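Local coordinates for PadR family transcriptional regulator (PDB 5ZQH), which regulates transcription as a PadR-family (subfamily-2) dimer, probably binding operator DNA through winged helix-turn-helix domains, with a possible link to antibiotic resistance, at the interface of chains A and B. Coordinates in Å, arbitrary orientation; residue numbers count along the deposited sequence, not the author numbering. Chains: chain A/B, PadR family transcriptional regulator.

Contact 1: the interface of chains A and B. Residues chain A 4-5, 8, 12, 36, 90; chain B 4, 93, 97.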
loop_
_atom_site.group_PDB
_atom_site.type_symbol
_atom_site.label_atom_id
_atom_site.label_comp_id
_atom_site.label_asym_id
_atom_site.label_seq_id
_atom_site.Cartn_x
_atom_site.Cartn_y
_atom_site.Cartn_z
ATOM N N LEU A 4 -2.351 -2.285 1.213
ATOM C CA LEU A 4 -2.228 -0.891 0.779
ATOM C C LEU A 4 -2.414 0.089 1.942
ATOM O O LEU A 4 -1.573 0.973 2.145
ATOM C CB LEU A 4 -3.202 -0.581 -0.373
ATOM C CG LEU A 4 -3.460 0.866 -0.825
ATOM C CD1 LEU A 4 -2.229 1.546 -1.419
ATOM C CD2 LEU A 4 -4.625 0.906 -1.803
ATOM N N LEU A 5 -3.502 -0.090 2.698
ATOM C CA LEU A 5 -3.831 0.769 3.835
ATOM C C LEU A 5 -2.726 0.775 4.888
ATOM O O LEU A 5 -2.314 1.844 5.340
ATOM C CB LEU A 5 -5.201 0.403 4.446
ATOM C CG LEU A 5 -5.803 1.259 5.582
ATOM C CD1 LEU A 5 -5.956 2.725 5.197
ATOM C CD2 LEU A 5 -7.144 0.700 6.039
ATOM N N VAL A 8 0.325 2.697 3.695
ATOM C CA VAL A 8 0.091 4.146 3.743
ATOM C C VAL A 8 0.240 4.709 5.168
ATOM O O VAL A 8 1.038 5.646 5.363
ATOM C CB VAL A 8 -1.234 4.574 3.049
ATOM C CG1 VAL A 8 -1.580 6.027 3.348
ATOM C CG2 VAL A 8 -1.129 4.370 1.544
ATOM N N CYS A 12 2.886 7.413 6.568
ATOM C CA CYS A 12 2.297 8.628 7.168
ATOM C C CYS A 12 2.690 8.842 8.634
ATOM O O CYS A 12 3.080 9.948 9.002
ATOM C CB CYS A 12 0.770 8.667 6.987
ATOM S SG CYS A 12 0.238 8.905 5.271
ATOM N N PHE A 36 -7.984 10.371 8.546
ATOM C CA PHE A 36 -8.195 9.056 9.142
ATOM C C PHE A 36 -9.243 9.132 10.271
ATOM O O PHE A 36 -8.949 8.900 11.449
ATOM C CB PHE A 36 -6.854 8.457 9.608
ATOM C CG PHE A 36 -5.843 8.273 8.498
ATOM C CD1 PHE A 36 -5.827 7.103 7.732
ATOM C CD2 PHE A 36 -4.900 9.269 8.211
ATOM C CE1 PHE A 36 -4.898 6.934 6.706
ATOM C CE2 PHE A 36 -3.973 9.105 7.190
ATOM C CZ PHE A 36 -3.970 7.935 6.439
ATOM N N TRP A 90 5.993 6.210 -3.013
ATOM C CA TRP A 90 4.673 6.807 -3.206
ATOM C C TRP A 90 4.584 7.583 -4.527
ATOM O O TRP A 90 3.610 7.415 -5.267
ATOM C CB TRP A 90 4.237 7.682 -2.020
ATOM C CG TRP A 90 2.882 8.265 -2.250
ATOM C CD1 TRP A 90 2.592 9.546 -2.651
ATOM C CD2 TRP A 90 1.629 7.579 -2.157
ATOM N NE1 TRP A 90 1.231 9.703 -2.788
ATOM C CE2 TRP A 90 0.614 8.514 -2.493
ATOM C CE3 TRP A 90 1.260 6.269 -1.812
ATOM C CZ2 TRP A 90 -0.748 8.179 -2.492
ATOM C CZ3 TRP A 90 -0.095 5.935 -1.806
ATOM C CH2 TRP A 90 -1.084 6.892 -2.149
ATOM N N LEU B 4 2.972 -1.483 1.091
ATOM C CA LEU B 4 2.463 -0.537 0.095
ATOM C C LEU B 4 2.579 -1.090 -1.330
ATOM O O LEU B 4 1.592 -1.087 -2.075
ATOM C CB LEU B 4 3.161 0.830 0.220
ATOM C CG LEU B 4 3.003 1.904 -0.869
ATOM C CD1 LEU B 4 1.575 2.424 -1.009
ATOM C CD2 LEU B 4 3.973 3.049 -0.615
ATOM N N LEU B 93 -6.780 7.494 -0.073
ATOM C CA LEU B 93 -5.439 7.581 0.506
ATOM C C LEU B 93 -4.532 8.594 -0.204
ATOM O O LEU B 93 -3.689 9.215 0.445
ATOM C CB LEU B 93 -4.778 6.195 0.610
ATOM C CG LEU B 93 -5.430 5.164 1.552
ATOM C CD1 LEU B 93 -4.861 3.771 1.312
ATOM C CD2 LEU B 93 -5.304 5.551 3.020
ATOM N N VAL B 97 -2.626 11.540 1.813
ATOM C CA VAL B 97 -1.162 11.585 1.721
ATOM C C VAL B 97 -0.685 12.958 1.238
ATOM O O VAL B 97 0.269 13.512 1.800
ATOM C CB VAL B 97 -0.603 10.409 0.862
ATOM C CG1 VAL B 97 0.843 10.632 0.442
ATOM C CG2 VAL B 97 -0.698 9.101 1.629
#
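The indole nitrogen NE1 of A:Trp90 lies beneath a methyl group of the partner chain, CG1 of B:Val97, at 3.4 Å. In this PadR-family winged helix-turn-helix regulator, the C-terminal helix 77-101 serves dimerisation, and here that helix of chain B settles against helices 3-19 and 77-101 of chain A. The B:Val97 methyl sits over one face of the indole, 3.6 Å from the centroid of the five-membered ring, a CH-pi contact displaced toward the rim. The same ring is used differently at its benzo edge, where CD1 of B:Leu4 approaches CE3 in the ring plane at 3.9 Å. The two branches of B:Val97 divide the work: with CG1 anti to the backbone N (chi1 165°) and turned to the indole, CG2 is directed at helix 3-19, where it meets CG1 of A:Val8 at 3.6 Å and SG of A:Cys12 at 3.8 Å. One turn earlier, B:Leu93 is wedged among chain A side chains by both of its methyls. CD2 touches CD1 of A:Leu5 at 3.6 Å, the two side chains crossing at about a right angle, and also reaches A:Val8 CG1 and the ring carbon CE1 of A:Phe36. CD1 touches both A:Val8 CG2 and A:Leu4 CG, with A:Leu4 and B:Leu93 running past one another in opposite senses. Near the two-fold axis, the CD1 methyls of A:Leu4 and B:Leu4 come within 3.9 Å.

Contact 2: the interface of chains A and B. Residues chain A 12, 15-16, 19, 34, 87; chain B 100-101.
B:Ile100, near the end of the C-terminal helix 77-101, inserts its side chain between helices 3-19 and 24-34 of chain A, part of the dimer contact expected of a PadR regulator. CG1 of B:Ile100 points away from its own carbonyl carbon (chi1 -66°), which carries the longer branch into chain A: CD1 reaches SG of A:Cys12 at 3.5 Å, while CG1 rests against the methyl CB of A:Ala34 at 3.6 Å. The extended side chain of A:Met16 crosses this branch at about a right angle and touches CG1 with its terminal methyl CE. Next along the helix, the aliphatic stem of B:Lys101 runs obliquely over a face of A:Trp87 near the rim, its CB lying 3.7 Å from the ring carbon CH2.

The polar contacts centre on the carboxylate of A:Asp15, which helps to position two neighbours within chain A. The indole NE1 of A:Trp87 donates to OD1 at 2.8 Å in a nearly straight bond (168° at H); the acceptor lies in the indole plane, but the donor meets the carboxylate from well above its plane. OD2 accepts from NE2 of A:Gln19 at 2.9 Å, from the opposite face of the carboxylate and less steeply, and OD2 also touches the CG2 methyl of B:Ile100, the two side chains sliding past each other in opposite directions. The same A:Gln19 NE2 makes a weak, bent hydrogen bond across the interface to the backbone O of B:Ile100, 3.3 Å away.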
loop_
_atom_site.group_PDB
_atom_site.type_symbol
_atom_site.label_atom_id
_atom_site.label_comp_id
_atom_site.label_asym_id
_atom_site.label_seq_id
_atom_site.Cartn_x
_atom_site.Cartn_y
_atom_site.Cartn_z
ATOM N N CYS A 12 2.886 7.413 6.568
ATOM C CA CYS A 12 2.297 8.628 7.168
ATOM C C CYS A 12 2.690 8.842 8.634
ATOM O O CYS A 12 3.080 9.948 9.002
ATOM C CB CYS A 12 0.770 8.667 6.987
ATOM S SG CYS A 12 0.238 8.905 5.271
ATOM N N ASP A 15 6.396 9.744 8.669
ATOM C CA ASP A 15 6.550 11.136 8.216
ATOM C C ASP A 15 6.190 12.150 9.302
ATOM O O ASP A 15 6.937 13.106 9.523
ATOM C CB ASP A 15 5.737 11.391 6.939
ATOM C CG ASP A 15 6.099 12.709 6.255
ATOM O OD1 ASP A 15 7.257 12.865 5.808
ATOM O OD2 ASP A 15 5.212 13.582 6.150
ATOM N N MET A 16 5.059 11.924 9.977
ATOM C CA MET A 16 4.585 12.777 11.074
ATOM C C MET A 16 5.576 12.875 12.233
ATOM O O MET A 16 5.782 13.961 12.776
ATOM C CB MET A 16 3.222 12.307 11.583
ATOM C CG MET A 16 2.068 12.669 10.671
ATOM S SD MET A 16 0.529 11.927 11.232
ATOM C CE MET A 16 -0.596 12.532 9.973
ATOM N N GLN A 19 8.505 15.131 11.015
ATOM C CA GLN A 19 8.171 16.565 11.047
ATOM C C GLN A 19 8.299 17.129 12.458
ATOM O O GLN A 19 8.952 18.153 12.675
ATOM C CB GLN A 19 6.738 16.809 10.568
ATOM C CG GLN A 19 6.403 16.383 9.144
ATOM C CD GLN A 19 4.905 16.456 8.854
ATOM O OE1 GLN A 19 4.138 17.074 9.612
ATOM N NE2 GLN A 19 4.481 15.828 7.755
ATOM N N ALA A 34 -5.900 14.535 9.500
ATOM C CA ALA A 34 -5.401 14.347 8.135
ATOM C C ALA A 34 -6.416 13.619 7.249
ATOM O O ALA A 34 -6.288 13.620 6.017
ATOM C CB ALA A 34 -4.074 13.605 8.153
ATOM N N TRP A 87 8.395 8.096 0.409
ATOM C CA TRP A 87 8.042 9.189 -0.503
ATOM C C TRP A 87 8.463 8.951 -1.946
ATOM O O TRP A 87 7.758 9.362 -2.867
ATOM C CB TRP A 87 8.544 10.546 -0.003
ATOM C CG TRP A 87 7.767 11.066 1.178
ATOM C CD1 TRP A 87 8.273 11.427 2.394
ATOM C CD2 TRP A 87 6.345 11.268 1.260
ATOM N NE1 TRP A 87 7.264 11.852 3.225
ATOM C CE2 TRP A 87 6.070 11.764 2.559
ATOM C CE3 TRP A 87 5.281 11.088 0.362
ATOM C CZ2 TRP A 87 4.771 12.077 2.987
ATOM C CZ3 TRP A 87 3.986 11.403 0.786
ATOM C CH2 TRP A 87 3.745 11.894 2.090
ATOM N N ILE B 100 -0.882 15.437 4.130
ATOM C CA ILE B 100 0.195 15.214 5.111
ATOM C C ILE B 100 1.543 15.734 4.586
ATOM O O ILE B 100 2.281 16.413 5.313
ATOM C CB ILE B 100 0.273 13.718 5.524
ATOM C CG1 ILE B 100 -0.994 13.326 6.294
ATOM C CG2 ILE B 100 1.515 13.427 6.366
ATOM C CD1 ILE B 100 -1.355 11.855 6.249
ATOM N N LYS B 101 1.831 15.412 3.322
ATOM C CA LYS B 101 3.052 15.816 2.617
ATOM C C LYS B 101 3.316 17.320 2.706
ATOM O O LYS B 101 4.448 17.729 2.973
ATOM C CB LYS B 101 2.975 15.360 1.152
ATOM C CG LYS B 101 4.213 15.608 0.301
ATOM C CD LYS B 101 4.050 14.929 -1.049
ATOM C CE LYS B 101 4.630 15.765 -2.177
ATOM N NZ LYS B 101 4.109 15.325 -3.502
#

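Contact 3: the interface of chains A and B. Residues chain A 7, 86, 89-90, 93; chain B 1-2, 4-5.
B:Thr2 is extended (phi/psi -78/161°) just before helix 3-19 of chain B begins, and the first turn of that helix brings the backbone N of B:Leu4 to 3.7 Å from CA of A:Gly7, a close approach of two main chains. The hydroxyl OG1 of B:Thr2 accepts a hydrogen bond from the amide NE2 of A:Gln89 at 2.8 Å, with the hydroxyl tilted out of the amide plane. Set between its own backbone N and carbonyl carbon (chi1 63°), OG1 is also met, weakly, by the backbone N of B:Leu5, in the manner of a helix N-cap. The other amide atom, OE1, is placed 2.8 Å from carboxylate OE1 of B:Glu1; two acceptors so close make this detail doubtful, and an amide turned the other way would perhaps suit it better. One turn on from A:Gln89, A:Leu93 grips the helix start with both methyls: CD2 meets CD1 of B:Leu5 at 3.6 Å, the side chains crossing at about a right angle, and CD1 lies 3.9 Å from CG of B:Leu4. The CD2 methyl of B:Leu4 comes to the CD1 and CE1 carbons of A:Phe86, beyond the rim. The site thus joins the N-terminal end of chain B to the C-terminal dimerisation helix 77-101 of chain A.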
loop_
_atom_site.group_PDB
_atom_site.type_symbol
_atom_site.label_atom_id
_atom_site.label_comp_id
_atom_site.label_asym_id
_atom_site.label_seq_id
_atom_site.Cartn_x
_atom_site.Cartn_y
_atom_site.Cartn_z
ATOM N N GLY A 7 0.457 -0.011 4.458
ATOM C CA GLY A 7 1.611 0.649 3.857
ATOM C C GLY A 7 1.523 2.161 3.945
ATOM O O GLY A 7 2.521 2.823 4.252
ATOM N N PHE A 86 9.693 5.675 1.456
ATOM C CA PHE A 86 8.237 5.834 1.332
ATOM C C PHE A 86 7.820 6.894 0.308
ATOM O O PHE A 86 6.978 6.613 -0.549
ATOM C CB PHE A 86 7.565 6.112 2.691
ATOM C CG PHE A 86 6.129 6.582 2.575
ATOM C CD1 PHE A 86 5.108 5.685 2.245
ATOM C CD2 PHE A 86 5.803 7.926 2.773
ATOM C CE1 PHE A 86 3.793 6.120 2.119
ATOM C CE2 PHE A 86 4.490 8.365 2.651
ATOM C CZ PHE A 86 3.485 7.459 2.323
ATOM N N GLN A 89 8.771 5.795 -3.183
ATOM C CA GLN A 89 7.852 4.716 -3.554
ATOM C C GLN A 89 6.429 5.221 -3.794
ATOM O O GLN A 89 5.748 4.724 -4.683
ATOM C CB GLN A 89 7.858 3.600 -2.511
ATOM C CG GLN A 89 7.433 2.253 -3.069
ATOM C CD GLN A 89 7.711 1.094 -2.132
ATOM O OE1 GLN A 89 8.276 0.082 -2.543
ATOM N NE2 GLN A 89 7.309 1.229 -0.871
ATOM N N TRP A 90 5.993 6.210 -3.013
ATOM C CA TRP A 90 4.673 6.807 -3.206
ATOM C C TRP A 90 4.584 7.583 -4.527
ATOM O O TRP A 90 3.610 7.415 -5.267
ATOM C CB TRP A 90 4.237 7.682 -2.020
ATOM C CG TRP A 90 2.882 8.265 -2.250
ATOM C CD1 TRP A 90 2.592 9.546 -2.651
ATOM C CD2 TRP A 90 1.629 7.579 -2.157
ATOM N NE1 TRP A 90 1.231 9.703 -2.788
ATOM C CE2 TRP A 90 0.614 8.514 -2.493
ATOM C CE3 TRP A 90 1.260 6.269 -1.812
ATOM C CZ2 TRP A 90 -0.748 8.179 -2.492
ATOM C CZ3 TRP A 90 -0.095 5.935 -1.806
ATOM C CH2 TRP A 90 -1.084 6.892 -2.149
ATOM N N LEU A 93 4.744 4.861 -7.483
ATOM C CA LEU A 93 3.518 4.078 -7.636
ATOM C C LEU A 93 2.306 4.917 -8.059
ATOM O O LEU A 93 1.443 4.417 -8.782
ATOM C CB LEU A 93 3.223 3.239 -6.380
ATOM C CG LEU A 93 4.229 2.130 -6.012
ATOM C CD1 LEU A 93 3.975 1.609 -4.603
ATOM C CD2 LEU A 93 4.228 0.983 -7.016
ATOM N N GLU B 1 8.345 -6.999 -1.694
ATOM C CA GLU B 1 8.982 -5.983 -0.804
ATOM C C GLU B 1 7.983 -5.414 0.240
ATOM O O GLU B 1 7.487 -6.171 1.077
ATOM C CB GLU B 1 9.639 -4.890 -1.653
ATOM C CG GLU B 1 10.806 -4.176 -0.983
ATOM C CD GLU B 1 10.918 -2.723 -1.411
ATOM O OE1 GLU B 1 9.866 -2.072 -1.612
ATOM O OE2 GLU B 1 12.061 -2.232 -1.545
ATOM N N THR B 2 7.688 -4.109 0.189
ATOM C CA THR B 2 6.888 -3.424 1.227
ATOM C C THR B 2 5.385 -3.690 1.107
ATOM O O THR B 2 4.903 -4.088 0.039
ATOM C CB THR B 2 7.119 -1.891 1.246
ATOM O OG1 THR B 2 6.701 -1.318 0.001
ATOM C CG2 THR B 2 8.587 -1.542 1.514
ATOM N N LEU B 4 2.972 -1.483 1.091
ATOM C CA LEU B 4 2.463 -0.537 0.095
ATOM C C LEU B 4 2.579 -1.090 -1.330
ATOM O O LEU B 4 1.592 -1.087 -2.075
ATOM C CB LEU B 4 3.161 0.830 0.220
ATOM C CG LEU B 4 3.003 1.904 -0.869
ATOM C CD1 LEU B 4 1.575 2.424 -1.009
ATOM C CD2 LEU B 4 3.973 3.049 -0.615
ATOM N N LEU B 5 3.776 -1.570 -1.683
ATOM C CA LEU B 5 4.053 -2.118 -3.009
ATOM C C LEU B 5 3.141 -3.295 -3.347
ATOM O O LEU B 5 2.559 -3.329 -4.432
ATOM C CB LEU B 5 5.544 -2.486 -3.173
ATOM C CG LEU B 5 6.085 -2.970 -4.536
ATOM C CD1 LEU B 5 5.832 -1.971 -5.658
ATOM C CD2 LEU B 5 7.571 -3.293 -4.454
#

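Contacts 1 and 2 have centres about 10 Å apart and share A:Cys12, while contacts 1 and 3 lie about 9 Å apart and share A:Trp90 and B:Leu4; contacts 2 and 3 are separated by about 14 Å. All three draw on helices 3-19 and 77-101. In contacts 1 and 2 the C-terminal helix of chain B supplies successive turns; the start of helix 3-19 of chain B enters contact 1 through B:Leu4 and dominates chain B's share of contact 3. Two-fold symmetry repeats every patch with the chains exchanged, giving a continuous, interlocked interface that probably fixes the spacing of the two DNA-binding domains.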